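Uncharacterized protein (Shewanella loihica PV-4, PDB 2Q3L) is of unknown function but has a SpoIIAA-like (STAS) fold and may associate with membranes and bind a ligand. Local coordinates at residues I13-Y21 with K118-C126; T31-L42 with H69-L77. All coordinates share one frame; numbering follows the deposited sequence. Where two conformers were deposited one is given.

Interaction 1 of 2, residues I13-Y21 with K118-C126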
loop_
_atom_site.group_PDB
_atom_site.type_symbol
_atom_site.label_atom_id
_atom_site.label_comp_id
_atom_site.label_asym_id
_atom_site.label_seq_id
_atom_site.Cartn_x
_atom_site.Cartn_y
_atom_site.Cartn_z
ATOM N N ILE A 13 -13.656 13.651 15.956
ATOM C CA ILE A 13 -14.853 14.445 15.980
ATOM C C ILE A 13 -14.424 15.757 16.604
ATOM O O ILE A 13 -13.856 15.752 17.685
ATOM C CB ILE A 13 -16.018 13.731 16.641
ATOM C CG1 ILE A 13 -16.388 12.540 15.729
ATOM C CG2 ILE A 13 -17.195 14.714 16.796
ATOM C CD1 ILE A 13 -17.361 11.554 16.348
ATOM N N GLU A 14 -14.600 16.851 15.847
ATOM C CA GLU A 14 -14.193 18.197 16.247
ATOM C C GLU A 14 -15.419 19.100 16.457
ATOM O O GLU A 14 -16.548 18.760 16.101
ATOM C CB GLU A 14 -13.206 18.829 15.214
ATOM C CG GLU A 14 -11.783 18.183 15.157
ATOM C CD GLU A 14 -10.672 19.009 14.423
ATOM O OE1 GLU A 14 -10.909 19.761 13.445
ATOM O OE2 GLU A 14 -9.505 18.865 14.831
ATOM N N ARG A 15 -15.168 20.256 17.045
ATOM C CA ARG A 15 -16.196 21.247 17.317
ATOM C C ARG A 15 -15.858 22.584 16.685
ATOM O O ARG A 15 -14.708 22.956 16.666
ATOM C CB ARG A 15 -16.246 21.421 18.815
ATOM C CG ARG A 15 -17.105 22.487 19.332
ATOM C CD ARG A 15 -17.039 22.385 20.822
ATOM N NE ARG A 15 -17.721 23.493 21.459
ATOM C CZ ARG A 15 -18.034 23.525 22.755
ATOM N NH1 ARG A 15 -17.741 22.502 23.560
ATOM N NH2 ARG A 15 -18.663 24.579 23.249
ATOM N N SER A 16 -16.882 23.264 16.169
ATOM C CA SER A 16 -16.806 24.644 15.707
ATOM C C SER A 16 -18.013 25.374 16.300
ATOM O O SER A 16 -19.138 25.277 15.794
ATOM C CB SER A 16 -16.822 24.759 14.183
ATOM O OG SER A 16 -16.754 26.142 13.851
ATOM N N GLN A 17 -17.787 26.117 17.376
ATOM C CA GLN A 17 -18.880 26.849 18.037
ATOM C C GLN A 17 -19.844 25.841 18.647
ATOM O O GLN A 17 -19.404 25.047 19.459
ATOM C CB GLN A 17 -19.540 27.854 17.077
ATOM C CG GLN A 17 -18.553 28.944 16.627
ATOM C CD GLN A 17 -19.135 29.947 15.644
ATOM O OE1 GLN A 17 -19.514 31.060 16.038
ATOM N NE2 GLN A 17 -19.205 29.567 14.361
ATOM N N ASP A 18 -21.111 25.825 18.242
ATOM C CA ASP A 18 -22.096 24.868 18.774
ATOM C C ASP A 18 -22.348 23.641 17.880
ATOM O O ASP A 18 -23.347 22.942 18.062
ATOM C CB ASP A 18 -23.431 25.575 19.027
ATOM C CG ASP A 18 -23.362 26.572 20.162
ATOM O OD1 ASP A 18 -22.437 26.482 21.001
ATOM O OD2 ASP A 18 -24.260 27.449 20.223
ATOM N N ASP A 19 -21.447 23.370 16.941
ATOM C CA ASP A 19 -21.605 22.259 16.022
ATOM C C ASP A 19 -20.427 21.295 16.106
ATOM O O ASP A 19 -19.276 21.694 16.259
ATOM C CB ASP A 19 -21.714 22.790 14.594
ATOM C CG ASP A 19 -22.810 23.818 14.445
ATOM O OD1 ASP A 19 -23.978 23.413 14.558
ATOM O OD2 ASP A 19 -22.497 25.032 14.232
ATOM N N PHE A 20 -20.738 20.015 16.041
ATOM C CA PHE A 20 -19.727 18.985 15.965
ATOM C C PHE A 20 -19.585 18.590 14.483
ATOM O O PHE A 20 -20.523 18.726 13.717
ATOM C CB PHE A 20 -20.067 17.769 16.815
ATOM C CG PHE A 20 -19.927 17.995 18.289
ATOM C CD1 PHE A 20 -18.657 18.106 18.873
ATOM C CD2 PHE A 20 -21.057 18.040 19.116
ATOM C CE1 PHE A 20 -18.506 18.302 20.250
ATOM C CE2 PHE A 20 -20.916 18.230 20.511
ATOM C CZ PHE A 20 -19.648 18.387 21.071
ATOM N N TYR A 21 -18.397 18.173 14.065
ATOM C CA TYR A 21 -18.206 17.721 12.701
ATOM C C TYR A 21 -17.178 16.604 12.741
ATOM O O TYR A 21 -16.373 16.509 13.672
ATOM C CB TYR A 21 -17.777 18.858 11.738
ATOM C CG TYR A 21 -16.458 19.516 12.058
ATOM C CD1 TYR A 21 -16.386 20.583 12.964
ATOM C CD2 TYR A 21 -15.286 19.090 11.467
ATOM C CE1 TYR A 21 -15.160 21.197 13.267
ATOM C CE2 TYR A 21 -14.061 19.685 11.759
ATOM C CZ TYR A 21 -13.999 20.731 12.654
ATOM O OH TYR A 21 -12.774 21.304 12.940
ATOM N N LYS A 118 -9.297 26.698 6.363
ATOM C CA LYS A 118 -10.089 25.944 7.327
ATOM C C LYS A 118 -11.230 26.785 7.908
ATOM O O LYS A 118 -12.366 26.314 7.957
ATOM C CB LYS A 118 -9.186 25.381 8.435
ATOM C CG LYS A 118 -9.801 24.305 9.392
ATOM C CD LYS A 118 -8.670 23.621 10.229
ATOM C CE LYS A 118 -9.004 22.206 10.734
ATOM N NZ LYS A 118 -9.834 22.194 11.976
ATOM N N ARG A 119 -10.963 28.032 8.304
ATOM C CA ARG A 119 -12.020 28.898 8.862
ATOM C C ARG A 119 -13.158 29.169 7.842
ATOM O O ARG A 119 -14.337 29.178 8.189
ATOM C CB ARG A 119 -11.415 30.197 9.427
ATOM N N ASP A 120 -12.808 29.411 6.585
ATOM C CA ASP A 120 -13.832 29.483 5.542
ATOM C C ASP A 120 -14.607 28.171 5.400
ATOM O O ASP A 120 -15.818 28.188 5.231
ATOM C CB ASP A 120 -13.210 29.763 4.189
ATOM C CG ASP A 120 -12.906 31.220 3.960
ATOM O OD1 ASP A 120 -13.613 32.102 4.481
ATOM O OD2 ASP A 120 -11.968 31.481 3.186
ATOM N N ALA A 121 -13.891 27.041 5.414
ATOM C CA ALA A 121 -14.517 25.744 5.244
ATOM C C ALA A 121 -15.486 25.492 6.387
ATOM O O ALA A 121 -16.646 25.113 6.171
ATOM C CB ALA A 121 -13.474 24.665 5.201
ATOM N N LEU A 122 -15.030 25.731 7.608
ATOM C CA LEU A 122 -15.901 25.517 8.773
ATOM C C LEU A 122 -17.079 26.436 8.828
ATOM O O LEU A 122 -18.086 26.056 9.383
ATOM C CB LEU A 122 -15.132 25.607 10.099
ATOM C CG LEU A 122 -14.153 24.452 10.259
ATOM C CD1 LEU A 122 -13.410 24.572 11.570
ATOM C CD2 LEU A 122 -14.879 23.125 10.176
ATOM N N ASP A 123 -16.955 27.648 8.296
ATOM C CA ASP A 123 -18.059 28.565 8.260
ATOM C C ASP A 123 -19.168 28.012 7.349
ATOM O O ASP A 123 -20.352 28.085 7.686
ATOM C CB ASP A 123 -17.575 29.933 7.740
ATOM C CG ASP A 123 -18.695 30.951 7.638
ATOM O OD1 ASP A 123 -19.727 30.786 8.324
ATOM O OD2 ASP A 123 -18.558 31.914 6.860
ATOM N N TRP A 124 -18.775 27.471 6.198
ATOM C CA TRP A 124 -19.714 26.893 5.226
ATOM C C TRP A 124 -20.235 25.533 5.704
ATOM O O TRP A 124 -21.421 25.203 5.546
ATOM C CB TRP A 124 -19.039 26.753 3.853
ATOM C CG TRP A 124 -19.821 25.973 2.855
ATOM C CD1 TRP A 124 -20.751 26.452 1.985
ATOM C CD2 TRP A 124 -19.719 24.557 2.596
ATOM N NE1 TRP A 124 -21.254 25.428 1.216
ATOM C CE2 TRP A 124 -20.638 24.253 1.578
ATOM C CE3 TRP A 124 -18.938 23.526 3.126
ATOM C CZ2 TRP A 124 -20.798 22.946 1.084
ATOM C CZ3 TRP A 124 -19.081 22.265 2.629
ATOM C CH2 TRP A 124 -20.004 21.976 1.615
ATOM N N LEU A 125 -19.349 24.760 6.304
ATOM C CA LEU A 125 -19.678 23.403 6.699
ATOM C C LEU A 125 -20.744 23.321 7.745
ATOM O O LEU A 125 -21.648 22.517 7.628
ATOM C CB LEU A 125 -18.453 22.673 7.229
ATOM C CG LEU A 125 -18.587 21.147 7.473
ATOM C CD1 LEU A 125 -18.912 20.413 6.184
ATOM C CD2 LEU A 125 -17.302 20.560 8.069
ATOM N N CYS A 126 -20.599 24.108 8.801
ATOM C CA CYS A 126 -21.532 24.075 9.924
ATOM C C CYS A 126 -22.466 25.255 9.801
ATOM O O CYS A 126 -22.061 26.451 9.720
ATOM C CB CYS A 126 -20.783 24.140 11.249
ATOM S SG CYS A 126 -19.392 22.984 11.353
ATOM O OXT CYS A 126 -23.654 24.962 9.761
#
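Tyr21 and Leu122 make the tight part of this contact: Leu122 CD2 stands over one face of the Tyr21 ring, 3.7 Å from its centroid and 19° off the ring normal, which is CH-pi geometry. Leu125 CD2 approaches Tyr21 CB to 4.1 Å, and Cys126 SG comes obliquely to the ring, 5.2 Å from its centroid, as a sulfur-aromatic contact. Tyr21 adopts chi1 62°, its CG between backbone N and carbonyl carbon, which lays the ring against the hairpin, with Ser16 N at its edge and one face turned to Leu122. In the SpoIIAA-like fold this joins the C-terminal helix 118-125 to the first hairpin, closed by a type II' turn from Ser16 to Asp19; Val55 and Leu57 of strand 54-66 also touch the Tyr21 side chain. Replacing Tyr21 by alanine would take away the ring, and Leu122 CD2 would probably be left beside a gap, with Cys126 SG losing its aromatic partner. Toward solvent the contact thins to polar groups and single touches. Lys118, bent at chi4, reaches the ring edge, and in one of two Glu14 conformers its NZ forms a salt bridge to Glu14 OE1 at 3.0 Å. At the turn, Asp19 OD2 lies 3.6 Å from Cys126 CB.

Interaction 2 of 2, residues T31-L42 with H69-L77. With MPD ((4S)-2-methyl-2,4-pentanediol), chain F.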
loop_
_atom_site.group_PDB
_atom_site.type_symbol
_atom_site.label_atom_id
_atom_site.label_comp_id
_atom_site.label_asym_id
_atom_site.label_seq_id
_atom_site.Cartn_x
_atom_site.Cartn_y
_atom_site.Cartn_z
ATOM N N THR A 31 -2.835 3.296 2.254
ATOM C CA THR A 31 -2.858 1.879 2.024
ATOM C C THR A 31 -4.171 1.321 2.544
ATOM O O THR A 31 -4.928 2.004 3.231
ATOM C CB THR A 31 -1.740 1.168 2.784
ATOM O OG1 THR A 31 -1.933 1.410 4.169
ATOM C CG2 THR A 31 -0.333 1.682 2.364
ATOM N N HIS A 32 -4.442 0.087 2.156
ATOM C CA HIS A 32 -5.586 -0.633 2.623
ATOM C C HIS A 32 -5.592 -0.799 4.171
ATOM O O HIS A 32 -6.640 -0.729 4.829
ATOM C CB HIS A 32 -5.577 -1.987 1.929
ATOM C CG HIS A 32 -6.528 -2.969 2.520
ATOM N ND1 HIS A 32 -7.901 -2.809 2.451
ATOM C CD2 HIS A 32 -6.312 -4.139 3.168
ATOM C CE1 HIS A 32 -8.485 -3.836 3.039
ATOM N NE2 HIS A 32 -7.552 -4.668 3.462
ATOM N N GLU A 33 -4.409 -0.988 4.737
ATOM C CA GLU A 33 -4.228 -1.100 6.170
ATOM C C GLU A 33 -4.662 0.208 6.833
ATOM O O GLU A 33 -5.233 0.161 7.896
ATOM C CB GLU A 33 -2.794 -1.452 6.532
ATOM C CG GLU A 33 -2.354 -2.873 6.076
ATOM C CD GLU A 33 -2.307 -3.128 4.512
ATOM O OE1 GLU A 33 -2.004 -2.186 3.717
ATOM O OE2 GLU A 33 -2.554 -4.297 4.084
ATOM N N ASP A 34 -4.450 1.350 6.182
ATOM C CA ASP A 34 -4.901 2.648 6.725
ATOM C C ASP A 34 -6.418 2.714 6.766
ATOM O O ASP A 34 -6.955 3.213 7.757
ATOM C CB ASP A 34 -4.327 3.852 5.940
ATOM C CG ASP A 34 -2.805 3.923 5.995
ATOM O OD1 ASP A 34 -2.209 3.314 6.913
ATOM O OD2 ASP A 34 -2.214 4.553 5.100
ATOM N N TYR A 35 -7.097 2.265 5.689
ATOM C CA TYR A 35 -8.563 2.221 5.659
ATOM C C TYR A 35 -9.100 1.233 6.683
ATOM O O TYR A 35 -10.132 1.472 7.293
ATOM C CB TYR A 35 -9.110 1.956 4.243
ATOM C CG TYR A 35 -9.132 3.221 3.434
ATOM C CD1 TYR A 35 -7.986 3.669 2.760
ATOM C CD2 TYR A 35 -10.251 4.037 3.437
ATOM C CE1 TYR A 35 -7.973 4.924 2.055
ATOM C CE2 TYR A 35 -10.265 5.267 2.721
ATOM C CZ TYR A 35 -9.113 5.693 2.042
ATOM O OH TYR A 35 -9.128 6.875 1.358
ATOM N N GLU A 36 -8.422 0.113 6.846
ATOM C CA GLU A 36 -8.778 -0.818 7.877
ATOM C C GLU A 36 -8.685 -0.250 9.286
ATOM O O GLU A 36 -9.539 -0.538 10.075
ATOM C CB GLU A 36 -7.888 -2.072 7.816
ATOM C CG GLU A 36 -8.296 -3.029 6.781
ATOM C CD GLU A 36 -7.531 -4.327 6.910
ATOM O OE1 GLU A 36 -6.311 -4.264 7.199
ATOM O OE2 GLU A 36 -8.158 -5.402 6.718
ATOM N N GLN A 37 -7.623 0.490 9.610
ATOM C CA GLN A 37 -7.481 1.106 10.928
ATOM C C GLN A 37 -8.567 2.144 11.220
ATOM O O GLN A 37 -9.023 2.307 12.346
ATOM C CB GLN A 37 -6.160 1.851 11.066
ATOM C CG GLN A 37 -4.907 1.014 11.219
ATOM C CD GLN A 37 -3.624 1.896 11.240
ATOM O OE1 GLN A 37 -3.618 3.037 11.756
ATOM N NE2 GLN A 37 -2.546 1.365 10.656
HETATM N N MSE A 38 -8.977 2.842 10.192
HETATM C CA MSE A 38 -9.937 3.946 10.329
HETATM C C MSE A 38 -11.418 3.531 10.316
HETATM O O MSE A 38 -12.296 4.286 10.770
HETATM C CB MSE A 38 -9.617 4.949 9.182
HETATM C CG MSE A 38 -10.490 6.202 9.108
HETATM SE SE MSE A 38 -12.063 5.862 7.984
HETATM C CE MSE A 38 -11.446 6.414 6.231
ATOM N N THR A 39 -11.698 2.368 9.727
ATOM C CA THR A 39 -13.072 1.970 9.458
ATOM C C THR A 39 -13.953 1.768 10.704
ATOM O O THR A 39 -15.085 2.235 10.697
ATOM C CB THR A 39 -13.140 0.799 8.462
ATOM O OG1 THR A 39 -12.588 1.239 7.203
ATOM C CG2 THR A 39 -14.574 0.337 8.246
ATOM N N PRO A 40 -13.446 1.068 11.750
ATOM C CA PRO A 40 -14.215 0.911 12.986
ATOM C C PRO A 40 -14.579 2.241 13.652
ATOM O O PRO A 40 -15.689 2.367 14.148
ATOM C CB PRO A 40 -13.288 0.101 13.872
ATOM C CG PRO A 40 -12.343 -0.579 12.931
ATOM C CD PRO A 40 -12.167 0.338 11.795
ATOM N N LEU A 41 -13.685 3.226 13.634
ATOM C CA LEU A 41 -14.006 4.559 14.176
ATOM C C LEU A 41 -15.083 5.242 13.356
ATOM O O LEU A 41 -15.980 5.891 13.887
ATOM C CB LEU A 41 -12.756 5.430 14.217
ATOM C CG LEU A 41 -11.875 4.874 15.349
ATOM C CD1 LEU A 41 -10.395 4.900 14.992
ATOM C CD2 LEU A 41 -12.185 5.542 16.676
ATOM N N LEU A 42 -14.981 5.105 12.044
ATOM C CA LEU A 42 -16.005 5.664 11.184
ATOM C C LEU A 42 -17.327 4.987 11.486
ATOM O O LEU A 42 -18.329 5.671 11.660
ATOM C CB LEU A 42 -15.654 5.493 9.733
ATOM C CG LEU A 42 -16.640 5.955 8.685
ATOM C CD1 LEU A 42 -16.858 7.469 8.808
ATOM C CD2 LEU A 42 -16.080 5.593 7.347
ATOM N N HIS A 69 -5.712 -0.757 -3.901
ATOM C CA HIS A 69 -6.619 -1.375 -2.939
ATOM C C HIS A 69 -7.311 -0.284 -2.098
ATOM O O HIS A 69 -8.508 -0.367 -1.869
ATOM C CB HIS A 69 -5.857 -2.355 -2.052
ATOM C CG HIS A 69 -6.710 -3.337 -1.311
ATOM N ND1 HIS A 69 -6.172 -4.456 -0.695
ATOM C CD2 HIS A 69 -8.055 -3.418 -1.131
ATOM C CE1 HIS A 69 -7.150 -5.167 -0.160
ATOM N NE2 HIS A 69 -8.299 -4.572 -0.429
ATOM N N ALA A 70 -6.560 0.732 -1.646
ATOM C CA ALA A 70 -7.109 1.831 -0.876
ATOM C C ALA A 70 -8.202 2.589 -1.638
ATOM O O ALA A 70 -9.227 2.933 -1.049
ATOM C CB ALA A 70 -6.046 2.772 -0.435
ATOM N N ALA A 71 -8.001 2.825 -2.937
ATOM C CA ALA A 71 -9.022 3.474 -3.746
ATOM C C ALA A 71 -10.330 2.670 -3.746
ATOM O O ALA A 71 -11.415 3.230 -3.754
ATOM C CB ALA A 71 -8.526 3.670 -5.158
ATOM N N TRP A 72 -10.230 1.355 -3.776
ATOM C CA TRP A 72 -11.406 0.518 -3.682
ATOM C C TRP A 72 -12.080 0.582 -2.318
ATOM O O TRP A 72 -13.298 0.593 -2.273
ATOM C CB TRP A 72 -11.078 -0.917 -4.069
ATOM C CG TRP A 72 -10.731 -1.044 -5.507
ATOM C CD1 TRP A 72 -11.201 -0.256 -6.555
ATOM C CD2 TRP A 72 -9.937 -2.053 -6.105
ATOM N NE1 TRP A 72 -10.700 -0.693 -7.735
ATOM C CE2 TRP A 72 -9.927 -1.799 -7.504
ATOM C CE3 TRP A 72 -9.263 -3.171 -5.615
ATOM C CZ2 TRP A 72 -9.252 -2.602 -8.400
ATOM C CZ3 TRP A 72 -8.583 -3.976 -6.518
ATOM C CH2 TRP A 72 -8.579 -3.683 -7.889
ATOM N N ASP A 73 -11.281 0.595 -1.231
ATOM C CA ASP A 73 -11.786 0.748 0.143
ATOM C C ASP A 73 -12.548 2.066 0.251
ATOM O O ASP A 73 -13.605 2.143 0.873
ATOM C CB ASP A 73 -10.629 0.812 1.197
ATOM C CG ASP A 73 -9.930 -0.514 1.401
ATOM O OD1 ASP A 73 -10.609 -1.537 1.354
ATOM O OD2 ASP A 73 -8.707 -0.542 1.636
ATOM N N ASP A 74 -11.946 3.124 -0.284
ATOM C CA ASP A 74 -12.577 4.430 -0.282
ATOM C C ASP A 74 -13.940 4.433 -0.981
ATOM O O ASP A 74 -14.910 4.968 -0.479
ATOM C CB ASP A 74 -11.664 5.400 -0.966
ATOM C CG ASP A 74 -12.110 6.837 -0.782
ATOM O OD1 ASP A 74 -12.308 7.218 0.377
ATOM O OD2 ASP A 74 -12.230 7.584 -1.781
ATOM N N LEU A 75 -14.020 3.843 -2.160
ATOM C CA LEU A 75 -15.285 3.784 -2.884
ATOM C C LEU A 75 -16.325 2.968 -2.126
ATOM O O LEU A 75 -17.505 3.323 -2.101
ATOM C CB LEU A 75 -15.080 3.243 -4.292
ATOM C CG LEU A 75 -16.291 3.062 -5.200
ATOM C CD1 LEU A 75 -17.058 4.385 -5.321
ATOM C CD2 LEU A 75 -15.790 2.570 -6.535
ATOM N N LYS A 76 -15.876 1.872 -1.526
ATOM C CA LYS A 76 -16.737 0.999 -0.690
ATOM C C LYS A 76 -17.313 1.767 0.496
ATOM O O LYS A 76 -18.493 1.646 0.801
ATOM C CB LYS A 76 -15.939 -0.183 -0.221
ATOM C CG LYS A 76 -16.580 -0.977 0.876
ATOM C CD LYS A 76 -15.770 -2.233 1.178
ATOM C CE LYS A 76 -16.606 -3.206 2.094
ATOM N NZ LYS A 76 -16.280 -4.701 2.110
ATOM N N LEU A 77 -16.482 2.575 1.160
ATOM C CA LEU A 77 -16.960 3.417 2.237
ATOM C C LEU A 77 -17.943 4.456 1.694
ATOM O O LEU A 77 -18.964 4.679 2.313
ATOM C CB LEU A 77 -15.809 4.072 3.032
ATOM C CG LEU A 77 -14.977 3.066 3.832
ATOM C CD1 LEU A 77 -13.867 3.742 4.572
ATOM C CD2 LEU A 77 -15.824 2.256 4.783
HETATM C C1 MPD F . -9.616 9.785 3.827
HETATM C C2 MPD F . -10.864 9.752 2.979
HETATM O O2 MPD F . -11.059 8.389 2.614
HETATM C CM MPD F . -12.099 10.156 3.771
HETATM C C3 MPD F . -10.782 10.654 1.745
HETATM C C4 MPD F . -9.744 10.346 0.678
HETATM O O4 MPD F . -10.411 10.372 -0.557
HETATM C C5 MPD F . -8.647 11.376 0.557
#
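Two neighbouring helices, 32-42 and 69-77, pack side by side here in knobs-into-holes fashion on one face of the mixed beta-sheet of the SpoIIAA-like alpha/beta fold, their short axes 8.7 Å apart at closest approach and inclined by 31°. Tyr35 is one knob, seated among Ala70, Asp73, Asp74 and Leu77; Leu77 is the answering knob, among Tyr35, Met38, Thr39 and Leu42. With CG anti to the carbonyl carbon, the Tyr35 ring projects into its hole, where Ala70 CB touches CE1 at 3.8 Å and Leu77 CD1 lies in plane at the ring edge beside CD2. Leu77 CD1 also meets the selenomethionine Met38 at its CE, and Leu42 CD2. Behind this apolar part, Ile9 and Leu30 of the sheet touch Tyr35.

The N-terminal end is polar. Thr31 and Asp34 form a capping box that starts helix 32-42. The His32 and His69 rings make an offset stack, planes 4° apart and centroids 3.7 Å apart, with Glu36 CG over the opposite face of His32. His32 ND1 donates to the syn lone pair of Asp73 OD2, which lies in the ring plane; the N-H...O angle is 159° and the distance, 2.5 Å, unusually short. Bond and stack together probably restrict the imidazole's rotation. Leu68 of the second subunit packs on His69. At the far end of the Tyr35 ring a 2-methyl-2,4-pentanediol, probably from the crystallisation liquor, bridges the helices: its O2 accepts from Tyr35 OH and donates to Asp74 OD1, each at 2.8 Å.

The two contacts lie on opposite sides of the chain's centre, their own centres 24 Å apart, and do not touch. Strand 19-30 connects them, beginning in interaction 1 and leading into helix 32-45 of interaction 2. Both are partly buried, but interaction 2 buries more surface, 491 against 323 Å², and has four buried residues among eleven touching ones where interaction 1 has two among eight. Their geometry also differs: interaction 1 sets a helix across strands, with one aromatic face and, in one conformer, an ion pair toward solvent, whereas interaction 2 interlocks two helices and adds stacked imidazoles. Interaction 2 also adjoins the second subunit; no other chain of the assembly touches interaction 1.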